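Local coordinates for methylmalonyl-CoA carboxyltransferase 12S subunit (Propionibacterium freudenreichii, PDB 1ON3), which catalyses transfer of the carboxyl group of methylmalonyl-CoA to the biotin of the 1.3S subunit, as the homohexameric core of the transcarboxylase complex, at residues T129-F133 and L255-N259; I174-G180 and K197-I202; V368-F373 and A410-Y415. All coordinates share one frame. Numbering follows the deposited sequence.

Contact 1: residues T129-F133 and L255-N259; sequences TGTPF and LPQNN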
# COMPACT_ATOMS: atom_id res chain seq x y z
N THR E 129 1.39 5.75 -21.03
CA THR E 129 0.67 7.02 -21.02
C THR E 129 -0.82 6.85 -20.74
O THR E 129 -1.57 7.83 -20.66
CB THR E 129 0.84 7.74 -22.37
OG1 THR E 129 0.35 6.90 -23.42
CG2 THR E 129 2.34 8.05 -22.63
N GLY E 130 -1.24 5.60 -20.59
CA GLY E 130 -2.64 5.32 -20.31
C GLY E 130 -3.63 5.64 -21.42
O GLY E 130 -4.71 6.19 -21.16
N THR E 131 -3.31 5.29 -22.66
CA THR E 131 -4.25 5.57 -23.74
C THR E 131 -4.71 4.30 -24.44
O THR E 131 -4.08 3.24 -24.35
CB THR E 131 -3.66 6.47 -24.85
OG1 THR E 131 -2.90 5.65 -25.75
CG2 THR E 131 -2.75 7.56 -24.26
N PRO E 132 -5.83 4.41 -25.17
CA PRO E 132 -6.35 3.26 -25.91
C PRO E 132 -5.35 2.88 -27.00
O PRO E 132 -4.52 3.71 -27.43
CB PRO E 132 -7.64 3.81 -26.51
CG PRO E 132 -8.12 4.76 -25.47
CD PRO E 132 -6.85 5.47 -25.04
N PHE E 133 -5.42 1.63 -27.45
CA PHE E 133 -4.56 1.11 -28.52
C PHE E 133 -5.45 0.49 -29.61
O PHE E 133 -6.26 -0.39 -29.32
CB PHE E 133 -3.62 0.03 -27.99
CG PHE E 133 -2.85 -0.65 -29.07
CD1 PHE E 133 -3.06 -2.00 -29.36
CD2 PHE E 133 -1.94 0.05 -29.83
CE1 PHE E 133 -2.36 -2.63 -30.41
CE2 PHE E 133 -1.24 -0.56 -30.88
CZ PHE E 133 -1.46 -1.90 -31.16
N LEU E 255 -15.94 4.27 -24.21
CA LEU E 255 -14.86 3.84 -23.33
C LEU E 255 -13.96 4.90 -22.72
O LEU E 255 -13.70 5.94 -23.31
CB LEU E 255 -13.96 2.83 -24.07
CG LEU E 255 -14.67 1.79 -24.94
CD1 LEU E 255 -13.65 0.92 -25.70
CD2 LEU E 255 -15.55 0.92 -24.05
N PRO E 256 -13.45 4.62 -21.52
CA PRO E 256 -12.55 5.54 -20.84
C PRO E 256 -11.17 5.38 -21.51
O PRO E 256 -10.98 4.46 -22.31
CB PRO E 256 -12.54 5.01 -19.42
CG PRO E 256 -12.68 3.51 -19.64
CD PRO E 256 -13.76 3.45 -20.67
N GLN E 257 -10.24 6.28 -21.20
CA GLN E 257 -8.90 6.19 -21.75
C GLN E 257 -8.16 4.98 -21.19
O GLN E 257 -7.39 4.32 -21.90
CB GLN E 257 -8.10 7.44 -21.39
CG GLN E 257 -8.50 8.67 -22.16
CD GLN E 257 -8.19 8.54 -23.63
OE1 GLN E 257 -9.03 8.10 -24.42
NE2 GLN E 257 -6.97 8.89 -24.01
N ASN E 258 -8.38 4.70 -19.91
CA ASN E 258 -7.72 3.60 -19.22
C ASN E 258 -8.55 3.18 -18.00
O ASN E 258 -9.60 3.76 -17.73
CB ASN E 258 -6.31 4.02 -18.79
CG ASN E 258 -6.32 5.25 -17.92
OD1 ASN E 258 -6.76 5.21 -16.79
ND2 ASN E 258 -5.82 6.37 -18.46
N ASN E 259 -8.07 2.18 -17.27
CA ASN E 259 -8.85 1.67 -16.14
C ASN E 259 -8.92 2.53 -14.87
O ASN E 259 -9.54 2.12 -13.89
CB ASN E 259 -8.39 0.25 -15.77
CG ASN E 259 -7.00 0.21 -15.15
OD1 ASN E 259 -6.39 1.23 -14.92
ND2 ASN E 259 -6.51 -1.00 -14.88
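A single direct hydrogen bond joins these two loop segments: Asn258 ND2 donates to the carbonyl O of Gly130 at 2.9 Å, with an almost straight N-H...O angle of 175°. The p rotamer of Asn258 carries its amide toward that carbonyl, and the same side chain also bonds Thr260 through OD1 and Glu261 through ND2, so it ties its own loop together while reaching across. Gly130 is the C-prime residue of the Schellman motif that ends helix 113-129. Its positive phi suits glycine, and an ideal CB here would clash with Asn258 ND2, at 2.8 Å.

The remaining contacts are van der Waals packing. Gln257 lays its backbone and side chain along Thr131 and Pro132: the proline CD sits 3.4 Å from Gln257 O and 3.5 Å from Gln257 OE1, and Thr131 CB lies 4.2 Å from Gln257 NE2. The polar end of Gln257 is held by Arg95 and by the carbonyl of Pro96, while Thr131 OG1 bonds His98.

Plain structural packing of this kind joins the turn between helix 113-129 and strand 133-139 to the loop that follows helix 241-253; strand 95-102 borders both through Arg95 and Pro96, and 129-133 also through His98.

Contact 2: residues I174-G180 and K197-I202; sequences IAGPCAG and KAHMFI. With DXX (methylmalonic acid), chain U; MCA (methylmalonyl-coenzyme A), chain T.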
# COMPACT_ATOMS: atom_id res chain seq x y z
N ILE E 174 -9.77 -6.05 -38.37
CA ILE E 174 -9.23 -6.95 -39.38
C ILE E 174 -9.78 -6.43 -40.70
O ILE E 174 -10.99 -6.47 -40.94
CB ILE E 174 -9.73 -8.41 -39.21
CG1 ILE E 174 -9.82 -8.80 -37.74
CG2 ILE E 174 -8.78 -9.35 -39.98
CD1 ILE E 174 -8.54 -8.75 -36.99
N ALA E 175 -8.88 -5.96 -41.56
CA ALA E 175 -9.30 -5.37 -42.83
C ALA E 175 -8.64 -6.01 -44.05
O ALA E 175 -8.57 -5.39 -45.12
CB ALA E 175 -9.00 -3.87 -42.81
N GLY E 176 -8.19 -7.23 -43.87
CA GLY E 176 -7.56 -7.99 -44.94
C GLY E 176 -7.32 -9.37 -44.38
O GLY E 176 -8.02 -9.79 -43.45
N PRO E 177 -6.34 -10.12 -44.92
CA PRO E 177 -6.09 -11.45 -44.38
C PRO E 177 -5.48 -11.36 -42.99
O PRO E 177 -4.93 -10.32 -42.60
CB PRO E 177 -5.08 -12.05 -45.36
CG PRO E 177 -5.35 -11.33 -46.63
CD PRO E 177 -5.60 -9.91 -46.17
N CYS E 178 -5.60 -12.45 -42.25
CA CYS E 178 -5.05 -12.62 -40.91
C CYS E 178 -4.88 -14.13 -40.89
O CYS E 178 -5.65 -14.86 -40.26
CB CYS E 178 -6.03 -12.16 -39.83
SG CYS E 178 -5.22 -12.05 -38.19
N ALA E 179 -3.87 -14.59 -41.61
CA ALA E 179 -3.60 -16.02 -41.76
C ALA E 179 -2.73 -16.66 -40.70
O ALA E 179 -1.52 -16.37 -40.61
CB ALA E 179 -3.00 -16.27 -43.14
N GLY E 180 -3.33 -17.55 -39.92
CA GLY E 180 -2.58 -18.26 -38.90
C GLY E 180 -2.63 -17.72 -37.47
O GLY E 180 -3.55 -17.00 -37.08
N LYS E 197 -14.17 -7.81 -46.39
CA LYS E 197 -13.08 -8.12 -47.30
C LYS E 197 -12.01 -8.92 -46.55
O LYS E 197 -11.08 -9.45 -47.14
CB LYS E 197 -12.46 -6.84 -47.86
CG LYS E 197 -13.36 -6.08 -48.83
CD LYS E 197 -13.65 -6.92 -50.08
CE LYS E 197 -14.37 -6.09 -51.13
NZ LYS E 197 -15.61 -5.46 -50.58
N ALA E 198 -12.17 -9.00 -45.23
CA ALA E 198 -11.20 -9.70 -44.40
C ALA E 198 -11.45 -11.19 -44.21
O ALA E 198 -12.55 -11.68 -44.45
CB ALA E 198 -11.11 -9.03 -43.02
N HIS E 199 -10.40 -11.90 -43.81
CA HIS E 199 -10.48 -13.32 -43.52
C HIS E 199 -9.53 -13.61 -42.37
O HIS E 199 -8.46 -13.00 -42.26
CB HIS E 199 -10.13 -14.17 -44.75
CG HIS E 199 -11.10 -14.00 -45.88
ND1 HIS E 199 -10.96 -13.02 -46.84
CD2 HIS E 199 -12.28 -14.61 -46.15
CE1 HIS E 199 -12.00 -13.03 -47.65
NE2 HIS E 199 -12.82 -13.99 -47.25
N MET E 200 -9.93 -14.52 -41.50
CA MET E 200 -9.13 -14.86 -40.33
C MET E 200 -9.30 -16.35 -40.04
O MET E 200 -10.40 -16.88 -40.14
CB MET E 200 -9.63 -14.02 -39.15
CG MET E 200 -8.95 -14.28 -37.82
SD MET E 200 -9.29 -12.91 -36.66
CE MET E 200 -11.00 -13.26 -36.17
N PHE E 201 -8.20 -17.02 -39.70
CA PHE E 201 -8.26 -18.45 -39.39
C PHE E 201 -6.92 -18.94 -38.86
O PHE E 201 -5.88 -18.35 -39.13
CB PHE E 201 -8.70 -19.27 -40.61
CG PHE E 201 -8.04 -18.85 -41.90
CD1 PHE E 201 -6.66 -19.00 -42.07
CD2 PHE E 201 -8.79 -18.31 -42.93
CE1 PHE E 201 -6.04 -18.61 -43.26
CE2 PHE E 201 -8.19 -17.92 -44.13
CZ PHE E 201 -6.81 -18.07 -44.30
N ILE E 202 -6.96 -20.01 -38.07
CA ILE E 202 -5.73 -20.56 -37.52
C ILE E 202 -5.11 -21.44 -38.60
O ILE E 202 -3.91 -21.38 -38.84
CB ILE E 202 -6.00 -21.40 -36.25
CG1 ILE E 202 -6.38 -20.46 -35.09
CG2 ILE E 202 -4.77 -22.22 -35.88
CD1 ILE E 202 -5.43 -19.25 -34.95
C1 DXX U . -0.31 -23.39 -41.19
O1 DXX U . 0.88 -23.26 -41.76
CA DXX U . -0.99 -22.38 -41.10
CB DXX U . -0.75 -21.89 -39.81
C DXX U . -1.89 -21.73 -42.01
O DXX U . -2.57 -22.56 -42.66
O2 DXX U . -2.00 -20.50 -42.14
C8 MCA T . 2.09 -13.61 -47.74
N9 MCA T . 3.34 -13.28 -48.28
C4 MCA T . 4.25 -13.71 -47.33
C5 MCA T . 3.47 -14.27 -46.28
N7 MCA T . 2.12 -14.19 -46.57
N3 MCA T . 5.64 -13.63 -47.36
C2 MCA T . 6.23 -14.17 -46.23
N1 MCA T . 5.57 -14.73 -45.16
C6 MCA T . 4.18 -14.80 -45.15
N6 MCA T . 3.59 -15.35 -44.08
C1' MCA T . 3.71 -12.68 -49.44
C2' MCA T . 3.39 -13.62 -50.61
O2' MCA T . 4.44 -14.52 -50.84
C3' MCA T . 3.11 -12.63 -51.72
O3' MCA T . 4.32 -12.29 -52.37
C4' MCA T . 2.46 -11.41 -51.04
O4' MCA T . 2.91 -11.51 -49.64
C5' MCA T . 0.88 -11.36 -50.97
O5' MCA T . 0.46 -12.37 -51.47
P1 MCA T . -0.36 -13.06 -52.36
O11 MCA T . -0.18 -14.42 -52.37
O12 MCA T . 0.06 -12.36 -53.41
O6 MCA T . -1.96 -12.95 -52.03
P2 MCA T . -3.26 -13.03 -51.75
O21 MCA T . -3.36 -13.82 -52.89
O22 MCA T . -4.00 -11.88 -51.44
O7 MCA T . -3.30 -14.05 -50.52
CPB MCA T . -2.76 -13.88 -49.46
CPA MCA T . -2.71 -14.82 -48.27
CP7 MCA T . -1.55 -15.69 -48.83
CP9 MCA T . -4.08 -15.47 -47.95
CP8 MCA T . -2.28 -13.99 -47.04
OP3 MCA T . -0.51 -15.05 -49.04
CP6 MCA T . -1.04 -16.79 -48.10
OP2 MCA T . -1.87 -17.70 -47.73
NP2 MCA T . 0.40 -16.85 -47.76
CP5 MCA T . 0.68 -17.53 -46.54
CP4 MCA T . 0.17 -17.85 -45.24
CP3 MCA T . 0.90 -18.48 -44.16
OP1 MCA T . 1.43 -19.62 -44.68
NP1 MCA T . 1.17 -18.21 -42.74
CP2 MCA T . 2.01 -19.22 -42.16
CP1 MCA T . 2.34 -18.75 -40.81
P3 MCA T . 4.88 -11.47 -53.68
O31 MCA T . 4.25 -12.52 -54.55
O32 MCA T . 6.38 -11.57 -53.67
O33 MCA T . 4.33 -10.11 -54.01
S MCA T . 3.24 -19.66 -39.96
CS1 MCA T . 2.99 -18.45 -38.89
OS1 MCA T . 2.35 -17.36 -38.92
CS2 MCA T . 2.56 -19.00 -37.68
CS3 MCA T . 3.30 -18.75 -36.61
CS4 MCA T . 1.32 -19.80 -37.16
OS4 MCA T . 1.39 -20.53 -36.18
OS5 MCA T . 0.30 -19.64 -37.82
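Side chains of the short parallel pair 177-179 and 199-201 divide between two faces. On one, Cys178 CB (t rotamer) lies 4.1 Å from Met200 CB. On the other lie Pro177, Ala179, His199 and Phe201. The p rotamer of Phe201 folds its ring over the neighbouring strand, CE1 3.8 Å from Ala179 CB, whereas His199 (m) leads its imidazole away to Asp219. From strand 170-175, Ile174 packs CG2 3.8 Å from Ala198 CB; with chi1 and chi2 both t, Met200 places SD 4.2 Å from Ile174 CD1.

Backbone bonds run from His199 N to Gly176 O (3.2 Å), weakly from Phe201 N to Cys178 O (3.4 Å) and from Gly180 N to Phe201 O (2.8 Å). Gly180, with backbone angles that call for glycine, brings CA within 3.4 Å of OS5 of methylmalonyl-CoA, where a CB would clash; Ile202 O lies 3.3 Å from CB of methylmalonic acid. Pro177, Ala179 and Gly180 line the methylmalonyl-CoA pocket, Gly180 and Ile202 that of methylmalonic acid.

The chain turns a corner at Gly176, leaving strand 170-175 of the large sheet for this small one. Strand 191-195 packs against Ile174 and Met200, and Ile384 and Ile385 of a neighbouring subunit cover Ile202 and Met200.

Contact 3: residues V368-F373 and A410-Y415; sequences VDVPGF and AYGGSY. With MCA (methylmalonyl-coenzyme A), chain L.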
# COMPACT_ATOMS: atom_id res chain seq x y z
N VAL E 368 -34.25 -8.60 -17.57
CA VAL E 368 -34.53 -10.02 -17.45
C VAL E 368 -35.89 -10.59 -17.86
O VAL E 368 -36.94 -10.11 -17.43
CB VAL E 368 -34.24 -10.49 -16.00
CG1 VAL E 368 -34.39 -12.01 -15.89
CG2 VAL E 368 -32.84 -10.07 -15.57
N ASP E 369 -35.84 -11.63 -18.69
CA ASP E 369 -37.01 -12.37 -19.14
C ASP E 369 -36.41 -13.68 -19.65
O ASP E 369 -36.27 -13.89 -20.85
CB ASP E 369 -37.74 -11.65 -20.28
CG ASP E 369 -39.11 -12.24 -20.54
OD1 ASP E 369 -39.39 -13.32 -19.97
OD2 ASP E 369 -39.90 -11.64 -21.31
N VAL E 370 -36.06 -14.56 -18.71
CA VAL E 370 -35.41 -15.82 -19.05
C VAL E 370 -36.10 -17.00 -18.35
O VAL E 370 -36.26 -17.02 -17.13
CB VAL E 370 -33.89 -15.74 -18.66
CG1 VAL E 370 -33.72 -15.52 -17.15
CG2 VAL E 370 -33.14 -17.00 -19.13
N PRO E 371 -36.52 -18.00 -19.13
CA PRO E 371 -37.21 -19.18 -18.58
C PRO E 371 -36.32 -20.32 -18.10
O PRO E 371 -36.80 -21.29 -17.50
CB PRO E 371 -38.08 -19.61 -19.75
CG PRO E 371 -37.13 -19.43 -20.90
CD PRO E 371 -36.44 -18.08 -20.60
N GLY E 372 -35.02 -20.20 -18.36
CA GLY E 372 -34.05 -21.20 -17.94
C GLY E 372 -32.99 -21.36 -19.01
O GLY E 372 -32.90 -20.53 -19.93
N PHE E 373 -32.16 -22.39 -18.89
CA PHE E 373 -31.15 -22.65 -19.91
C PHE E 373 -31.80 -23.56 -20.96
O PHE E 373 -32.78 -24.25 -20.69
CB PHE E 373 -29.91 -23.32 -19.30
CG PHE E 373 -29.10 -22.39 -18.43
CD1 PHE E 373 -29.38 -22.26 -17.07
CD2 PHE E 373 -28.08 -21.61 -18.98
CE1 PHE E 373 -28.66 -21.37 -16.27
CE2 PHE E 373 -27.36 -20.71 -18.20
CZ PHE E 373 -27.66 -20.59 -16.84
N ALA E 410 -38.10 -15.17 -14.83
CA ALA E 410 -36.81 -15.12 -14.14
C ALA E 410 -36.74 -16.42 -13.34
O ALA E 410 -36.93 -16.44 -12.13
CB ALA E 410 -36.76 -13.92 -13.21
N TYR E 411 -36.47 -17.51 -14.05
CA TYR E 411 -36.46 -18.83 -13.44
C TYR E 411 -35.12 -19.45 -13.05
O TYR E 411 -34.17 -19.45 -13.83
CB TYR E 411 -37.16 -19.82 -14.38
CG TYR E 411 -38.66 -19.64 -14.53
CD1 TYR E 411 -39.34 -18.58 -13.92
CD2 TYR E 411 -39.41 -20.57 -15.26
CE1 TYR E 411 -40.73 -18.44 -14.04
CE2 TYR E 411 -40.79 -20.44 -15.39
CZ TYR E 411 -41.44 -19.38 -14.77
OH TYR E 411 -42.81 -19.29 -14.86
N GLY E 412 -35.09 -20.02 -11.85
CA GLY E 412 -33.92 -20.72 -11.34
C GLY E 412 -32.55 -20.12 -11.57
O GLY E 412 -32.33 -18.92 -11.42
N GLY E 413 -31.61 -21.00 -11.93
CA GLY E 413 -30.24 -20.57 -12.15
C GLY E 413 -30.06 -19.55 -13.26
O GLY E 413 -29.10 -18.77 -13.22
N SER E 414 -30.96 -19.52 -14.23
CA SER E 414 -30.79 -18.57 -15.33
C SER E 414 -31.04 -17.16 -14.82
O SER E 414 -30.44 -16.21 -15.32
CB SER E 414 -31.71 -18.90 -16.51
OG SER E 414 -33.07 -18.64 -16.21
N TYR E 415 -31.90 -17.03 -13.82
CA TYR E 415 -32.22 -15.73 -13.23
C TYR E 415 -31.00 -15.26 -12.43
O TYR E 415 -30.58 -14.11 -12.53
CB TYR E 415 -33.46 -15.87 -12.31
CG TYR E 415 -33.57 -14.87 -11.18
CD1 TYR E 415 -33.60 -15.29 -9.86
CD2 TYR E 415 -33.70 -13.50 -11.44
CE1 TYR E 415 -33.77 -14.39 -8.81
CE2 TYR E 415 -33.87 -12.58 -10.39
CZ TYR E 415 -33.91 -13.04 -9.09
OH TYR E 415 -34.12 -12.15 -8.04
C8 MCA L . -35.89 -34.32 -4.60
N9 MCA L . -36.84 -34.24 -3.57
C4 MCA L . -37.09 -32.89 -3.44
C5 MCA L . -36.27 -32.25 -4.40
N7 MCA L . -35.53 -33.17 -5.12
N3 MCA L . -37.97 -32.26 -2.56
C2 MCA L . -37.97 -30.89 -2.70
N1 MCA L . -37.22 -30.17 -3.59
C6 MCA L . -36.35 -30.81 -4.47
N6 MCA L . -35.65 -30.05 -5.32
C1' MCA L . -37.44 -35.18 -2.80
C2' MCA L . -38.30 -36.07 -3.71
O2' MCA L . -39.51 -35.45 -4.02
C3' MCA L . -38.35 -37.35 -2.89
O3' MCA L . -39.42 -37.27 -1.95
C4' MCA L . -36.95 -37.44 -2.24
O4' MCA L . -36.47 -36.04 -2.21
C5' MCA L . -35.82 -38.25 -2.99
O5' MCA L . -36.30 -38.66 -4.01
P1 MCA L . -36.64 -39.69 -4.88
O11 MCA L . -37.52 -39.34 -5.87
O12 MCA L . -37.08 -40.49 -3.91
O6 MCA L . -35.37 -40.25 -5.74
P2 MCA L . -34.39 -40.68 -6.54
O21 MCA L . -35.37 -41.45 -7.16
O22 MCA L . -33.18 -41.13 -6.01
O7 MCA L . -34.08 -39.46 -7.55
CPB MCA L . -33.83 -38.33 -7.20
CPA MCA L . -33.56 -37.11 -8.06
CP7 MCA L . -35.04 -36.73 -8.28
CP9 MCA L . -32.64 -37.41 -9.26
CP8 MCA L . -32.82 -36.09 -7.16
OP3 MCA L . -35.68 -36.51 -7.25
CP6 MCA L . -35.43 -35.59 -9.06
OP2 MCA L . -34.94 -35.48 -10.23
NP2 MCA L . -36.40 -34.60 -8.51
CP5 MCA L . -35.93 -33.26 -8.53
CP4 MCA L . -35.20 -32.31 -9.30
CP3 MCA L . -35.50 -30.90 -9.47
OP1 MCA L . -36.52 -30.85 -10.36
NP1 MCA L . -34.99 -29.61 -8.95
CP2 MCA L . -35.68 -28.47 -9.47
CP1 MCA L . -34.83 -27.31 -9.16
P3 MCA L . -40.34 -38.20 -0.91
O31 MCA L . -40.93 -38.88 -2.12
O32 MCA L . -41.33 -37.27 -0.23
O33 MCA L . -39.69 -39.20 0.01
S MCA L . -35.30 -25.92 -9.62
CS1 MCA L . -33.91 -25.50 -8.90
OS1 MCA L . -32.98 -26.12 -8.29
CS2 MCA L . -33.17 -24.69 -9.79
CS3 MCA L . -32.92 -23.45 -9.39
CS4 MCA L . -32.46 -24.85 -11.15
OS4 MCA L . -32.06 -25.97 -11.45
OS5 MCA L . -32.32 -23.86 -11.89
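This is a parallel strand-to-strand contact that runs on into a loop packed against a helix start, in the crotonase-like fold of the C-terminal carboxyltransferase half. Strand 364-370 pairs with the beginning of 410-415 through the bridge of Val370 with Ala410, and Tyr411 N donates to Val370 O at 3.1 Å. Val368 CG1 packs 4.1 Å from Ala410 CB, extending the apolar side of the pair, while Asp369, whose CA-to-CB bond points away, makes a salt bridge through OD2 with Arg408.

Past the strand, Pro371, Gly372 and Phe373 cross the first turn of helix 412-416. Ser414 has the largest area covered by the other segment: its OG lies 3.3 Å from Val370 CG1 and 3.2 Å from Gly372 CA, and its p rotamer turns the hydroxyl back to donate to Tyr411 O at 2.7 Å. The Phe373 ring reaches over the helix start, CE1 3.6 Å from Ser414 N, and also meets the ring of Tyr184 of a neighbouring subunit.

The helix start faces the ligand pocket. Gly412, whose positive phi favours glycine, brings CA 3.5 Å from CS3 of methylmalonyl-CoA, where a CB would collide with the ligand; beside it, Gly413 N donates to the carboxylate oxygen OS5 of the ligand at 2.9 Å.

Overall arrangement
Contact 2 is nested within the chain loop closed by contact 1, both in the N-terminal half, and contact 3 follows in the C-terminal half. Contacts 1 and 2 have centres 26 Å apart and nearest atoms about 11 Å apart; the former is structural packing, the latter lines a ligand pocket. Although the centres of contacts 2 and 3 are 37 Å apart, on opposite sides of the chain's centre, both serve methylmalonyl-CoA sites. Each site is built between subunits: Gly180 borders a ligand whose hydrogen-bond partners include Gly413 of a neighbouring subunit, and the ligand at contact 3 also bonds Gly181 of a neighbouring subunit.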